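Local coordinates for R.Ecl18kI (Enterobacter cloacae, PDB 2GB7), which recognises the double-stranded DNA sequence 5'-CCNGG-3' as a type II restriction endonuclease and cleaves it before the first C, at residues F21-F32 with R119-L130. The protein carries 1 engineered substitution. Numbering follows the deposited sequence.
With nucleotides of chain A; nucleotides of chain B.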
# COMPACT_ATOMS: atom_id res chain seq x y z
N PHE F 21 19.52 8.65 11.89
CA PHE F 21 18.66 7.57 12.37
C PHE F 21 19.37 6.26 12.23
O PHE F 21 19.87 5.93 11.16
CB PHE F 21 17.38 7.50 11.55
CG PHE F 21 16.44 8.60 11.82
CD1 PHE F 21 15.43 8.45 12.75
CD2 PHE F 21 16.56 9.81 11.14
CE1 PHE F 21 14.54 9.49 13.00
CE2 PHE F 21 15.70 10.83 11.38
CZ PHE F 21 14.68 10.68 12.31
N ILE F 22 19.37 5.47 13.30
CA ILE F 22 19.81 4.09 13.19
C ILE F 22 18.76 3.25 12.43
O ILE F 22 17.58 3.64 12.32
CB ILE F 22 20.16 3.49 14.57
CG1 ILE F 22 18.93 3.39 15.48
CG2 ILE F 22 21.29 4.32 15.23
CD1 ILE F 22 19.21 2.70 16.84
N THR F 23 19.21 2.12 11.89
CA THR F 23 18.35 1.28 11.06
C THR F 23 17.23 0.70 11.92
O THR F 23 17.38 0.62 13.15
CB THR F 23 19.17 0.16 10.41
OG1 THR F 23 19.57 -0.78 11.42
CG2 THR F 23 20.40 0.73 9.71
N PRO F 24 16.10 0.31 11.29
CA PRO F 24 15.01 -0.37 11.99
C PRO F 24 15.52 -1.55 12.80
O PRO F 24 15.18 -1.67 13.97
CB PRO F 24 14.12 -0.86 10.85
CG PRO F 24 14.29 0.19 9.79
CD PRO F 24 15.76 0.52 9.86
N PHE F 25 16.33 -2.42 12.19
CA PHE F 25 16.83 -3.55 12.98
C PHE F 25 17.72 -3.13 14.14
O PHE F 25 17.62 -3.68 15.24
CB PHE F 25 17.58 -4.56 12.12
CG PHE F 25 17.97 -5.78 12.89
CD1 PHE F 25 17.08 -6.83 13.03
CD2 PHE F 25 19.21 -5.85 13.53
CE1 PHE F 25 17.41 -7.95 13.77
CE2 PHE F 25 19.54 -6.96 14.26
CZ PHE F 25 18.65 -8.01 14.39
N ALA F 26 18.60 -2.16 13.90
CA ALA F 26 19.45 -1.65 14.98
C ALA F 26 18.61 -1.11 16.15
O ALA F 26 18.97 -1.30 17.32
CB ALA F 26 20.37 -0.55 14.45
N LEU F 27 17.50 -0.42 15.83
CA LEU F 27 16.66 0.15 16.90
C LEU F 27 15.98 -0.97 17.67
O LEU F 27 15.93 -0.96 18.89
CB LEU F 27 15.61 1.13 16.34
CG LEU F 27 14.54 1.65 17.32
CD1 LEU F 27 15.18 2.38 18.48
CD2 LEU F 27 13.50 2.58 16.64
N VAL F 28 15.48 -1.95 16.92
CA VAL F 28 14.84 -3.09 17.56
C VAL F 28 15.86 -3.83 18.42
O VAL F 28 15.56 -4.21 19.54
CB VAL F 28 14.20 -4.06 16.50
CG1 VAL F 28 13.81 -5.38 17.17
CG2 VAL F 28 12.98 -3.44 15.83
N TYR F 29 17.06 -4.04 17.89
CA TYR F 29 18.10 -4.76 18.65
C TYR F 29 18.50 -3.98 19.91
O TYR F 29 18.61 -4.56 20.99
CB TYR F 29 19.31 -5.04 17.77
CG TYR F 29 20.38 -5.87 18.46
CD1 TYR F 29 20.38 -7.25 18.37
CD2 TYR F 29 21.39 -5.27 19.20
CE1 TYR F 29 21.36 -8.01 19.03
CE2 TYR F 29 22.38 -6.00 19.85
CZ TYR F 29 22.36 -7.38 19.75
OH TYR F 29 23.34 -8.10 20.40
N LYS F 30 18.67 -2.66 19.79
CA LYS F 30 18.95 -1.82 20.96
C LYS F 30 17.87 -1.98 22.04
O LYS F 30 18.17 -2.14 23.25
CB LYS F 30 19.08 -0.35 20.53
CG LYS F 30 19.53 0.56 21.66
CD LYS F 30 19.55 2.00 21.16
CE LYS F 30 19.88 2.99 22.25
NZ LYS F 30 19.89 4.38 21.68
N THR F 31 16.61 -1.96 21.59
CA THR F 31 15.45 -2.01 22.46
C THR F 31 15.35 -3.39 23.10
O THR F 31 15.14 -3.50 24.30
CB THR F 31 14.18 -1.64 21.67
OG1 THR F 31 14.34 -0.30 21.18
CG2 THR F 31 12.95 -1.68 22.55
N PHE F 32 15.53 -4.42 22.29
CA PHE F 32 15.61 -5.81 22.78
C PHE F 32 16.57 -5.97 23.96
O PHE F 32 16.21 -6.53 24.99
CB PHE F 32 16.04 -6.71 21.63
CG PHE F 32 16.00 -8.21 21.94
CD1 PHE F 32 14.82 -8.92 21.77
CD2 PHE F 32 17.16 -8.90 22.27
CE1 PHE F 32 14.78 -10.35 21.95
CE2 PHE F 32 17.14 -10.30 22.49
CZ PHE F 32 15.94 -11.02 22.33
N ARG F 119 9.84 1.60 7.85
CA ARG F 119 10.36 1.26 9.19
C ARG F 119 9.39 0.46 10.02
O ARG F 119 9.82 -0.48 10.68
CB ARG F 119 10.79 2.52 9.96
CG ARG F 119 11.99 3.22 9.30
CD ARG F 119 12.44 4.44 10.10
NE ARG F 119 12.75 4.02 11.44
CZ ARG F 119 13.98 3.86 11.91
NH1 ARG F 119 15.03 4.20 11.18
NH2 ARG F 119 14.15 3.37 13.14
N ALA F 120 8.10 0.79 9.98
CA ALA F 120 7.12 0.04 10.81
C ALA F 120 7.13 -1.41 10.41
O ALA F 120 7.12 -2.30 11.26
CB ALA F 120 5.71 0.61 10.68
N GLY F 121 7.17 -1.67 9.11
CA GLY F 121 7.18 -3.09 8.65
C GLY F 121 8.48 -3.79 9.02
O GLY F 121 8.48 -4.94 9.53
N LYS F 122 9.60 -3.11 8.74
CA LYS F 122 10.91 -3.69 9.01
C LYS F 122 11.10 -3.96 10.53
O LYS F 122 11.65 -5.01 10.92
CB LYS F 122 12.04 -2.82 8.41
CG LYS F 122 13.46 -3.46 8.61
CD LYS F 122 13.67 -4.76 7.81
CE LYS F 122 14.93 -5.53 8.25
NZ LYS F 122 14.70 -6.57 9.35
N GLU F 123 10.62 -3.05 11.34
CA GLU F 123 10.73 -3.20 12.79
C GLU F 123 9.85 -4.36 13.26
O GLU F 123 10.31 -5.16 14.06
CB GLU F 123 10.36 -1.90 13.50
CG GLU F 123 11.45 -0.86 13.30
CD GLU F 123 11.18 0.43 14.05
OE1 GLU F 123 10.44 0.42 15.05
OE2 GLU F 123 11.71 1.47 13.59
N PHE F 124 8.61 -4.47 12.77
CA PHE F 124 7.72 -5.59 13.19
C PHE F 124 8.37 -6.90 12.81
O PHE F 124 8.45 -7.83 13.60
CB PHE F 124 6.36 -5.42 12.51
CG PHE F 124 5.30 -6.39 12.93
CD1 PHE F 124 5.18 -6.83 14.26
CD2 PHE F 124 4.40 -6.85 11.98
CE1 PHE F 124 4.17 -7.73 14.60
CE2 PHE F 124 3.38 -7.68 12.31
CZ PHE F 124 3.27 -8.15 13.63
N GLU F 125 8.85 -6.97 11.58
CA GLU F 125 9.59 -8.14 11.13
C GLU F 125 10.80 -8.48 12.02
O GLU F 125 11.00 -9.68 12.39
CB GLU F 125 10.02 -7.92 9.68
CG GLU F 125 8.85 -7.81 8.68
CD GLU F 125 9.16 -6.94 7.45
OE1 GLU F 125 10.35 -6.80 7.07
OE2 GLU F 125 8.20 -6.38 6.88
N SER F 126 11.57 -7.45 12.41
CA SER F 126 12.75 -7.62 13.25
C SER F 126 12.35 -8.10 14.64
O SER F 126 13.00 -8.94 15.24
CB SER F 126 13.51 -6.31 13.36
OG SER F 126 14.01 -5.94 12.09
N ILE F 127 11.26 -7.53 15.15
CA ILE F 127 10.74 -7.96 16.45
C ILE F 127 10.37 -9.45 16.41
O ILE F 127 10.67 -10.23 17.34
CB ILE F 127 9.52 -7.11 16.85
CG1 ILE F 127 9.99 -5.67 17.19
CG2 ILE F 127 8.78 -7.79 18.04
CD1 ILE F 127 8.83 -4.70 17.31
N LEU F 128 9.73 -9.90 15.33
CA LEU F 128 9.35 -11.33 15.21
C LEU F 128 10.55 -12.25 14.99
O LEU F 128 10.59 -13.38 15.47
CB LEU F 128 8.33 -11.49 14.06
CG LEU F 128 6.99 -10.78 14.29
CD1 LEU F 128 6.12 -10.89 12.98
CD2 LEU F 128 6.27 -11.45 15.51
N GLU F 129 11.56 -11.72 14.30
CA GLU F 129 12.80 -12.44 14.09
C GLU F 129 13.47 -12.72 15.43
O GLU F 129 13.82 -13.87 15.75
CB GLU F 129 13.70 -11.55 13.25
CG GLU F 129 15.01 -12.13 12.91
CD GLU F 129 15.79 -11.22 11.99
OE1 GLU F 129 15.21 -10.24 11.44
OE2 GLU F 129 16.99 -11.51 11.80
N LEU F 130 13.63 -11.67 16.24
CA LEU F 130 14.24 -11.86 17.56
C LEU F 130 13.40 -12.74 18.48
O LEU F 130 13.95 -13.44 19.29
CB LEU F 130 14.55 -10.50 18.21
CG LEU F 130 15.66 -9.74 17.48
CD1 LEU F 130 15.76 -8.33 18.02
CD2 LEU F 130 17.00 -10.43 17.65
P DC A 9 14.36 5.54 5.58
OP1 DC A 9 14.11 5.71 7.03
OP2 DC A 9 15.50 6.25 4.94
O5' DC A 9 14.48 3.98 5.30
C5' DC A 9 13.58 3.08 5.92
C4' DC A 9 13.89 1.65 5.52
O4' DC A 9 13.52 1.44 4.14
C3' DC A 9 15.36 1.25 5.64
O3' DC A 9 15.45 -0.13 6.02
C2' DC A 9 15.85 1.35 4.21
C1' DC A 9 14.62 0.92 3.43
N1 DC A 9 14.54 1.41 2.05
C2 DC A 9 13.90 0.62 1.09
O2 DC A 9 13.41 -0.47 1.44
N3 DC A 9 13.82 1.06 -0.19
C4 DC A 9 14.36 2.24 -0.52
N4 DC A 9 14.26 2.64 -1.79
C5 DC A 9 15.02 3.06 0.44
C6 DC A 9 15.09 2.61 1.70
P DC B 4 3.95 -3.91 6.47
OP1 DC B 4 3.95 -4.38 7.88
OP2 DC B 4 3.26 -4.70 5.42
O5' DC B 4 3.37 -2.43 6.42
C5' DC B 4 3.93 -1.39 7.21
C4' DC B 4 3.24 -0.08 6.92
O4' DC B 4 3.52 0.31 5.56
C3' DC B 4 1.72 -0.12 7.06
O3' DC B 4 1.25 1.11 7.63
C2' DC B 4 1.24 -0.23 5.62
C1' DC B 4 2.31 0.54 4.86
N1 DC B 4 2.49 0.08 3.47
C2 DC B 4 2.56 1.03 2.44
O2 DC B 4 2.55 2.24 2.72
N3 DC B 4 2.63 0.60 1.16
C4 DC B 4 2.64 -0.71 0.89
N4 DC B 4 2.65 -1.08 -0.40
C5 DC B 4 2.64 -1.69 1.92
C6 DC B 4 2.56 -1.26 3.19
P DC B 3 6.10 -7.13 2.10
OP1 DC B 3 6.29 -8.17 3.15
OP2 DC B 3 4.90 -7.17 1.22
O5' DC B 3 6.22 -5.72 2.81
C5' DC B 3 7.36 -5.44 3.61
C4' DC B 3 7.21 -4.10 4.28
O4' DC B 3 7.63 -3.07 3.35
C3' DC B 3 5.75 -3.81 4.61
O3' DC B 3 5.47 -3.71 5.99
C2' DC B 3 5.41 -2.52 3.89
C1' DC B 3 6.73 -1.97 3.39
N1 DC B 3 6.54 -1.49 2.01
C2 DC B 3 6.71 -0.14 1.72
O2 DC B 3 7.07 0.63 2.63
N3 DC B 3 6.48 0.31 0.46
C4 DC B 3 6.09 -0.54 -0.48
N4 DC B 3 5.87 -0.07 -1.71
C5 DC B 3 5.91 -1.93 -0.22
C6 DC B 3 6.15 -2.36 1.03
O HOH W 1 16.00 4.83 14.50
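A bend at chi3 turns the R119 chain toward the turn ahead of helix 24-34, where R119 NH1 donates to I22 O at 2.8 Å. The bond is nearly straight (172°), with the oxygen in the guanidinium plane; a water also donates to this oxygen. One face of the guanidinium lies over the P24 ring, CD2 of L27 meets its edge, and R119 NH2 forms a salt bridge with E123 OE2, though the hydrogen bond within it is weak. The straight in-plane bond to I22 O, with P24 over one face, helps fix the rotation of the guanidinium. P24 CB presses tightly on K122 CG at 3.5 Å, while its CD lies in loose contact with O3' of DC9 of chain A. With CG anti to the backbone N (chi1 -174°), the F25 ring enters a hole lined by K122, S126, E129 and L130. S126 OG meets the ring edge at F25 CD1 (3.3 Å); this hydroxyl donates to K122 O and accepts from K122 NZ, which satisfies it beside the ring. V28 fills the next hole, its CG1 3.6 Å from L130 CD1 and its CG2 against E123. L130 fits in return among F25, V28, Y29 and F32, lying over one face of the F32 ring. Residues of helices 49-77 and 290-302 extend this packing. G121 CA comes within 3.2 Å of O3' of DC3 of chain B, so the backbone itself approaches the DNA. The axes of segments 24-32 and 119-130 approach to 8.6 Å and cross at -44°: knobs-into-holes packing of the short helix 24-34 on the long helix 102-134, beside the DNA of this PD-(D/E)XK-family endonuclease.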